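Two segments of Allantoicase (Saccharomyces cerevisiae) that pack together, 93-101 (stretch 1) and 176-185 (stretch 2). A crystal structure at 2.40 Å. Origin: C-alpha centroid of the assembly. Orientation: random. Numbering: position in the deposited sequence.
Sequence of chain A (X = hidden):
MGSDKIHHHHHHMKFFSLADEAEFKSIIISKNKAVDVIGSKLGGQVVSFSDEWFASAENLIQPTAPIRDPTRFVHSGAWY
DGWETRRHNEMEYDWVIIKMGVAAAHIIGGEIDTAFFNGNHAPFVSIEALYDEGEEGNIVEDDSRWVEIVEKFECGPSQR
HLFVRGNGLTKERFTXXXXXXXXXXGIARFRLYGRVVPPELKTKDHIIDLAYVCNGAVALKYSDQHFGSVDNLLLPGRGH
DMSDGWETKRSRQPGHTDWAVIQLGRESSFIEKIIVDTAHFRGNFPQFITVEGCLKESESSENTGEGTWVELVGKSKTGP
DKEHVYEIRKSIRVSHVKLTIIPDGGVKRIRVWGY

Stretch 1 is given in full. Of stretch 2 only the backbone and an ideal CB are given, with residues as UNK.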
ATOM      1  N   TYR A  93      19.581 -19.960   4.271  1.00 55.71           N
ATOM      2  CA  TYR A  93      18.933 -18.648   4.248  1.00 54.80           C
ATOM      3  C   TYR A  93      18.305 -18.279   5.588  1.00 54.75           C
ATOM      4  O   TYR A  93      17.910 -19.135   6.370  1.00 53.64           O
ATOM      5  CB  TYR A  93      17.867 -18.565   3.129  1.00 54.37           C
ATOM      6  CG  TYR A  93      16.795 -19.619   3.240  1.00 52.95           C
ATOM      7  CD1 TYR A  93      15.711 -19.437   4.071  1.00 53.63           C
ATOM      8  CD2 TYR A  93      16.898 -20.816   2.561  1.00 52.33           C
ATOM      9  CE1 TYR A  93      14.740 -20.419   4.211  1.00 53.91           C
ATOM     10  CE2 TYR A  93      15.940 -21.804   2.691  1.00 52.63           C
ATOM     11  CZ  TYR A  93      14.862 -21.593   3.515  1.00 52.88           C
ATOM     12  OH  TYR A  93      13.902 -22.554   3.655  1.00 53.10           O
ATOM     13  N   ASP A  94      18.270 -16.975   5.842  1.00 55.62           N
ATOM     14  CA  ASP A  94      17.396 -16.394   6.850  1.00 55.93           C
ATOM     15  C   ASP A  94      16.049 -16.100   6.200  1.00 56.63           C
ATOM     16  O   ASP A  94      15.964 -15.954   4.973  1.00 56.61           O
ATOM     17  CB  ASP A  94      17.983 -15.088   7.411  1.00 55.99           C
ATOM     18  CG  ASP A  94      18.929 -15.321   8.565  1.00 57.21           C
ATOM     19  OD1 ASP A  94      18.525 -16.051   9.519  1.00 56.69           O
ATOM     20  OD2 ASP A  94      20.090 -14.810   8.585  1.00 58.33           O
ATOM     21  N   TRP A  95      15.012 -16.008   7.033  1.00 57.22           N
ATOM     22  CA  TRP A  95      13.664 -15.811   6.547  1.00 57.98           C
ATOM     23  C   TRP A  95      12.743 -15.048   7.510  1.00 58.92           C
ATOM     24  O   TRP A  95      12.980 -14.968   8.719  1.00 59.95           O
ATOM     25  CB  TRP A  95      13.017 -17.147   6.218  1.00 57.56           C
ATOM     26  CG  TRP A  95      13.088 -18.084   7.335  1.00 56.58           C
ATOM     27  CD1 TRP A  95      14.031 -19.021   7.532  1.00 56.01           C
ATOM     28  CD2 TRP A  95      12.169 -18.196   8.432  1.00 56.72           C
ATOM     29  NE1 TRP A  95      13.781 -19.698   8.699  1.00 55.95           N
ATOM     30  CE2 TRP A  95      12.637 -19.206   9.266  1.00 56.28           C
ATOM     31  CE3 TRP A  95      10.998 -17.533   8.795  1.00 57.32           C
ATOM     32  CZ2 TRP A  95      11.983 -19.572  10.431  1.00 56.56           C
ATOM     33  CZ3 TRP A  95      10.357 -17.898   9.951  1.00 56.39           C
ATOM     34  CH2 TRP A  95      10.845 -18.905  10.751  1.00 56.18           C
ATOM     35  N   VAL A  96      11.689 -14.492   6.934  1.00 59.44           N
ATOM     36  CA  VAL A  96      10.631 -13.841   7.697  1.00 59.77           C
ATOM     37  C   VAL A  96       9.307 -14.175   7.038  1.00 59.35           C
ATOM     38  O   VAL A  96       9.182 -14.156   5.797  1.00 58.15           O
ATOM     39  CB  VAL A  96      10.853 -12.291   7.809  1.00 59.87           C
ATOM     40  CG1 VAL A  96      11.188 -11.684   6.478  1.00 62.16           C
ATOM     41  CG2 VAL A  96       9.649 -11.608   8.380  1.00 60.70           C
ATOM     42  N   ILE A  97       8.339 -14.499   7.882  1.00 59.15           N
ATOM     43  CA  ILE A  97       7.006 -14.765   7.444  1.00 59.76           C
ATOM     44  C   ILE A  97       6.093 -13.574   7.786  1.00 60.11           C
ATOM     45  O   ILE A  97       6.115 -13.041   8.906  1.00 59.37           O
ATOM     46  CB  ILE A  97       6.492 -16.068   8.073  1.00 59.59           C
ATOM     47  CG1 ILE A  97       7.273 -17.271   7.534  1.00 60.25           C
ATOM     48  CG2 ILE A  97       5.030 -16.262   7.735  1.00 61.23           C
ATOM     49  CD1 ILE A  97       7.154 -18.524   8.383  1.00 59.99           C
ATOM     50  N   ILE A  98       5.272 -13.173   6.813  1.00 60.43           N
ATOM     51  CA  ILE A  98       4.411 -11.992   6.966  1.00 60.38           C
ATOM     52  C   ILE A  98       3.008 -12.273   6.480  1.00 60.36           C
ATOM     53  O   ILE A  98       2.807 -12.721   5.340  1.00 60.47           O
ATOM     54  CB  ILE A  98       4.959 -10.783   6.193  1.00 60.16           C
ATOM     55  CG1 ILE A  98       6.413 -10.484   6.577  1.00 60.96           C
ATOM     56  CG2 ILE A  98       4.144  -9.543   6.523  1.00 60.52           C
ATOM     57  CD1 ILE A  98       7.176  -9.743   5.511  1.00 61.47           C
ATOM     58  N   LYS A  99       2.046 -12.002   7.355  1.00 60.04           N
ATOM     59  CA  LYS A  99       0.668 -12.111   7.020  1.00 59.95           C
ATOM     60  C   LYS A  99       0.234 -10.793   6.398  1.00 59.65           C
ATOM     61  O   LYS A  99       0.558  -9.721   6.913  1.00 60.42           O
ATOM     62  CB  LYS A  99      -0.141 -12.409   8.260  1.00 60.54           C
ATOM     63  CG  LYS A  99      -1.551 -12.783   7.936  1.00 61.62           C
ATOM     64  CD  LYS A  99      -2.305 -13.334   9.111  1.00 65.40           C
ATOM     65  CE  LYS A  99      -3.780 -13.584   8.668  1.00 67.72           C
ATOM     66  NZ  LYS A  99      -4.723 -13.823   9.818  1.00 70.68           N
HETATM   67  N   MSE A 100      -0.482 -10.860   5.279  1.00 58.41           N
HETATM   68  CA  MSE A 100      -0.999  -9.641   4.653  1.00 56.99           C
HETATM   69  C   MSE A 100      -2.058  -8.994   5.536  1.00 58.40           C
HETATM   70  O   MSE A 100      -2.712  -9.650   6.351  1.00 57.65           O
HETATM   71  CB  MSE A 100      -1.681  -9.935   3.306  1.00 56.99           C
HETATM   72  CG  MSE A 100      -0.803 -10.573   2.274  1.00 55.91           C
HETATM   73 SE   MSE A 100      -1.833 -11.103   0.723  0.50 48.56          SE
HETATM   74  CE  MSE A 100      -0.532 -12.010  -0.045  1.00 52.30           C
ATOM     75  N   GLY A 101      -2.261  -7.699   5.308  1.00 59.41           N
ATOM     76  CA  GLY A 101      -3.304  -6.976   6.008  1.00 59.88           C
ATOM     77  C   GLY A 101      -4.619  -7.115   5.290  1.00 60.17           C
ATOM     78  O   GLY A 101      -5.655  -6.945   5.870  1.00 60.29           O
ATOM     79  N   UNK A 176      -0.183 -15.055   2.880  1.00 58.35           N
ATOM     80  CA  UNK A 176       1.058 -14.967   3.643  1.00 57.84           C
ATOM     81  C   UNK A 176       2.266 -14.950   2.682  1.00 57.66           C
ATOM     82  O   UNK A 176       2.248 -15.604   1.654  1.00 56.88           O
ATOM     83  CB  UNK A 176       1.164 -16.135   4.626  1.00 57.84           C
ATOM     84  N   UNK A 177       3.318 -14.233   3.072  1.00 57.72           N
ATOM     85  CA  UNK A 177       4.538 -14.097   2.284  1.00 57.75           C
ATOM     86  C   UNK A 177       5.729 -14.552   3.104  1.00 57.43           C
ATOM     87  O   UNK A 177       5.790 -14.291   4.300  1.00 56.75           O
ATOM     88  CB  UNK A 177       4.730 -12.654   1.814  1.00 57.75           C
ATOM     89  N   UNK A 178       6.655 -15.234   2.438  1.00 57.70           N
ATOM     90  CA  UNK A 178       7.951 -15.609   3.010  1.00 57.09           C
ATOM     91  C   UNK A 178       9.059 -14.935   2.221  1.00 58.12           C
ATOM     92  O   UNK A 178       9.210 -15.128   1.003  1.00 58.10           O
ATOM     93  CB  UNK A 178       8.137 -17.128   3.010  1.00 57.09           C
ATOM     94  N   UNK A 179       9.845 -14.148   2.933  1.00 58.92           N
ATOM     95  CA  UNK A 179      11.032 -13.533   2.369  1.00 59.23           C
ATOM     96  C   UNK A 179      12.230 -14.354   2.793  1.00 58.20           C
ATOM     97  O   UNK A 179      12.403 -14.646   3.965  1.00 57.70           O
ATOM     98  CB  UNK A 179      11.174 -12.075   2.810  1.00 59.23           C
ATOM     99  N   UNK A 180      13.041 -14.744   1.824  1.00 58.20           N
ATOM    100  CA  UNK A 180      14.263 -15.493   2.086  1.00 57.35           C
ATOM    101  C   UNK A 180      15.460 -14.620   1.699  1.00 57.06           C
ATOM    102  O   UNK A 180      15.494 -14.063   0.616  1.00 57.82           O
ATOM    103  CB  UNK A 180      14.274 -16.817   1.319  1.00 57.35           C
ATOM    104  N   UNK A 181      16.433 -14.515   2.595  1.00 56.56           N
ATOM    105  CA  UNK A 181      17.711 -13.826   2.368  1.00 55.13           C
ATOM    106  C   UNK A 181      18.856 -14.843   2.481  1.00 55.03           C
ATOM    107  O   UNK A 181      19.007 -15.517   3.520  1.00 54.21           O
ATOM    108  CB  UNK A 181      17.902 -12.682   3.366  1.00 55.13           C
ATOM    109  N   UNK A 182      19.656 -14.935   1.427  1.00 54.60           N
ATOM    110  CA  UNK A 182      20.710 -15.925   1.341  1.00 55.34           C
ATOM    111  C   UNK A 182      22.104 -15.303   1.505  1.00 55.74           C
ATOM    112  O   UNK A 182      22.538 -14.564   0.601  1.00 56.48           O
ATOM    113  CB  UNK A 182      20.617 -16.661   0.003  1.00 55.34           C
ATOM    114  N   UNK A 183      22.833 -15.601   2.591  1.00 55.29           N
ATOM    115  CA  UNK A 183      22.430 -16.493   3.684  1.00 55.44           C
ATOM    116  C   UNK A 183      22.028 -15.739   4.948  1.00 55.77           C
ATOM    117  O   UNK A 183      21.424 -16.324   5.847  1.00 55.64           O
ATOM    118  CB  UNK A 183      23.570 -17.460   4.011  1.00 55.44           C
ATOM    119  N   UNK A 184      22.357 -14.448   4.965  1.00 56.02           N
ATOM    120  CA  UNK A 184      22.184 -13.563   6.091  1.00 56.38           C
ATOM    121  C   UNK A 184      22.581 -12.132   5.658  1.00 56.92           C
ATOM    122  O   UNK A 184      23.181 -11.949   4.594  1.00 56.89           O
ATOM    123  CB  UNK A 184      23.013 -14.039   7.285  1.00 56.38           C
ATOM    124  N   UNK A 185      22.221 -11.133   6.472  1.00 57.11           N
ATOM    125  CA  UNK A 185      22.563  -9.735   6.187  1.00 56.66           C
ATOM    126  C   UNK A 185      21.503  -8.742   6.627  1.00 56.78           C
ATOM    127  O   UNK A 185      20.773  -8.967   7.583  1.00 56.03           O
ATOM    128  CB  UNK A 185      22.813  -9.562   4.688  1.00 56.66           C
TER

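Stretch 2 runs antiparallel to stretch 1, and three hydrogen-bonded backbone pairs tie the strands together whatever the side chains are. Even positions 176 to 180 share a face with Trp 95, Ile 97 and Lys 99; odd positions 177 to 181 share the other with Asp 94, Val 96 and Ile 98.

Position 176 sits opposite Lys 99 in a non-hydrogen-bonded pair, its ideal CB 3.9 Å from Ile 98 O. The extended aliphatic chain of Lys 99 offers a flank on which a flat ring or another long side chain could lie. The residue is His 176; its ring takes Lys 99 CG over one face, 3.9 Å from CG to the ring centroid, a CH-pi contact.

Position 177 pairs with Ile 98 through two hydrogen bonds: 177 N to Ile 98 O and Ile 98 N to 177 O, both 2.8 Å. Ile 98 and the methyl end of selenomethionine Met 100 make the surroundings apolar, so Val, Ile, Leu or Met would suit. Ile 177 places CD1 4.0 Å from Met 100 CE.

Position 178 lies across from Ile 97, its ideal CB 4.6 Å from Ile 97 CG1. An aliphatic residue would fit, as would a long chain that is apolar near the backbone and polar at its tip. Lys 178 does the latter: its CG lies 4.0 Å from Ile 97 CG1, while the amine finds partners elsewhere in the structure.

Position 179 faces Val 96, with an ideal CB 3.7 Å from Val 96 CG1. A branched apolar side chain is the natural choice. Leu 179 brings CD2 to 3.6 Å from Val 96 CG1, and two backbone hydrogen bonds close the pair.

Position 180 is paired with Trp 95, but its ideal CB is 4.1 Å from Tyr 93 CD1, and the tyrosine ring presents a face. A long aliphatic chain, as in Lys, Arg or Met, could cover it. Lys 180 does so, with CD 3.7 Å from the centroid of the Tyr 93 ring and nearly on its normal. Its NZ donates to a water that gives a weak hydrogen bond to Tyr 93 OH.

Position 181 pairs with Asp 94 through two backbone hydrogen bonds. Its ideal CB is 4.1 Å from Asp 94 O and the Asp 94 carboxylate lies farther off, so Leu, Met or another long side chain would suit. Selenomethionine Met 181 sets CE 4.2 Å from Asp 94 CB.

Position 182 points sideways, its ideal CB 4.6 Å from Tyr 93 CB, so an aromatic could reach back. Tyr 182 does, taking the edge of the Tyr 93 ring toward its face.

At 183 CB points away and the preceding peptide is cis, which strongly suggests proline; it is Pro 183. At 184 the ideal CB is a tight 3.3 Å from Asp 94 OD2: glycine would avoid this, and a longer side chain should lead away, as the end of Asp 184 does. Position 185 has backbone angles that call for glycine, and is Gly 185.

Stretch 2 (176-185) HIKLKMYPDG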
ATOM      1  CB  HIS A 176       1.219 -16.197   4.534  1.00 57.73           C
ATOM      2  CG  HIS A 176       0.298 -16.234   5.711  1.00 57.18           C
ATOM      3  ND1 HIS A 176      -1.043 -16.530   5.597  1.00 54.50           N
ATOM      4  CD2 HIS A 176       0.538 -16.055   7.032  1.00 55.93           C
ATOM      5  CE1 HIS A 176      -1.594 -16.513   6.796  1.00 56.31           C
ATOM      6  NE2 HIS A 176      -0.655 -16.230   7.685  1.00 56.53           N
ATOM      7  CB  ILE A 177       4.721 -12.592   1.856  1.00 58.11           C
ATOM      8  CG1 ILE A 177       3.532 -12.141   0.971  1.00 57.42           C
ATOM      9  CG2 ILE A 177       6.090 -12.361   1.173  1.00 57.98           C
ATOM     10  CD1 ILE A 177       3.301 -12.999  -0.219  1.00 56.42           C
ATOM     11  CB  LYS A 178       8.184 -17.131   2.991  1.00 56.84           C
ATOM     12  CG  LYS A 178       9.205 -17.605   4.036  1.00 56.19           C
ATOM     13  CD  LYS A 178       9.907 -18.905   3.700  1.00 55.23           C
ATOM     14  CE  LYS A 178       8.966 -20.055   3.547  1.00 53.38           C
ATOM     15  NZ  LYS A 178       9.654 -21.343   3.361  1.00 49.14           N
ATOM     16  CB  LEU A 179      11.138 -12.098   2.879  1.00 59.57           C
ATOM     17  CG  LEU A 179      12.439 -11.332   2.643  1.00 60.72           C
ATOM     18  CD1 LEU A 179      12.650 -11.029   1.187  1.00 60.08           C
ATOM     19  CD2 LEU A 179      12.353 -10.054   3.488  1.00 61.43           C
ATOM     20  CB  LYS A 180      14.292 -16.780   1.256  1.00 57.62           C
ATOM     21  CG  LYS A 180      13.168 -17.788   1.487  1.00 56.74           C
ATOM     22  CD  LYS A 180      13.595 -19.147   0.873  1.00 58.47           C
ATOM     23  CE  LYS A 180      12.660 -20.307   1.259  1.00 60.00           C
ATOM     24  NZ  LYS A 180      12.923 -21.587   0.471  1.00 57.89           N
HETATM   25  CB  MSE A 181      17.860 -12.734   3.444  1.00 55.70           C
HETATM   26  CG  MSE A 181      19.271 -12.173   3.668  1.00 55.13           C
HETATM   27 SE   MSE A 181      19.224 -10.489   4.701  0.50 49.09          SE
HETATM   28  CE  MSE A 181      18.556 -11.134   6.242  1.00 50.17           C
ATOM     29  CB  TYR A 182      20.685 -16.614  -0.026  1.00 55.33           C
ATOM     30  CG  TYR A 182      19.374 -17.261  -0.444  1.00 55.64           C
ATOM     31  CD1 TYR A 182      18.331 -16.499  -0.980  1.00 54.93           C
ATOM     32  CD2 TYR A 182      19.214 -18.646  -0.385  1.00 55.56           C
ATOM     33  CE1 TYR A 182      17.155 -17.093  -1.416  1.00 55.72           C
ATOM     34  CE2 TYR A 182      18.037 -19.255  -0.810  1.00 55.64           C
ATOM     35  CZ  TYR A 182      17.016 -18.482  -1.331  1.00 56.36           C
ATOM     36  OH  TYR A 182      15.854 -19.095  -1.748  1.00 57.02           O
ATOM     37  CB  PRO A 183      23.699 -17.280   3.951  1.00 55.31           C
ATOM     38  CG  PRO A 183      24.753 -16.286   3.701  1.00 55.67           C
ATOM     39  CD  PRO A 183      24.292 -15.449   2.535  1.00 55.19           C
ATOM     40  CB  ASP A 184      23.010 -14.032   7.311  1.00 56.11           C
ATOM     41  CG  ASP A 184      24.477 -14.231   7.014  1.00 55.08           C
ATOM     42  OD1 ASP A 184      25.199 -13.246   6.825  1.00 51.85           O
ATOM     43  OD2 ASP A 184      25.027 -15.347   7.015  1.00 55.87           O
TER
HETATM   44  O   HOH W   1      11.244 -23.362   1.827  1.00 59.17           O
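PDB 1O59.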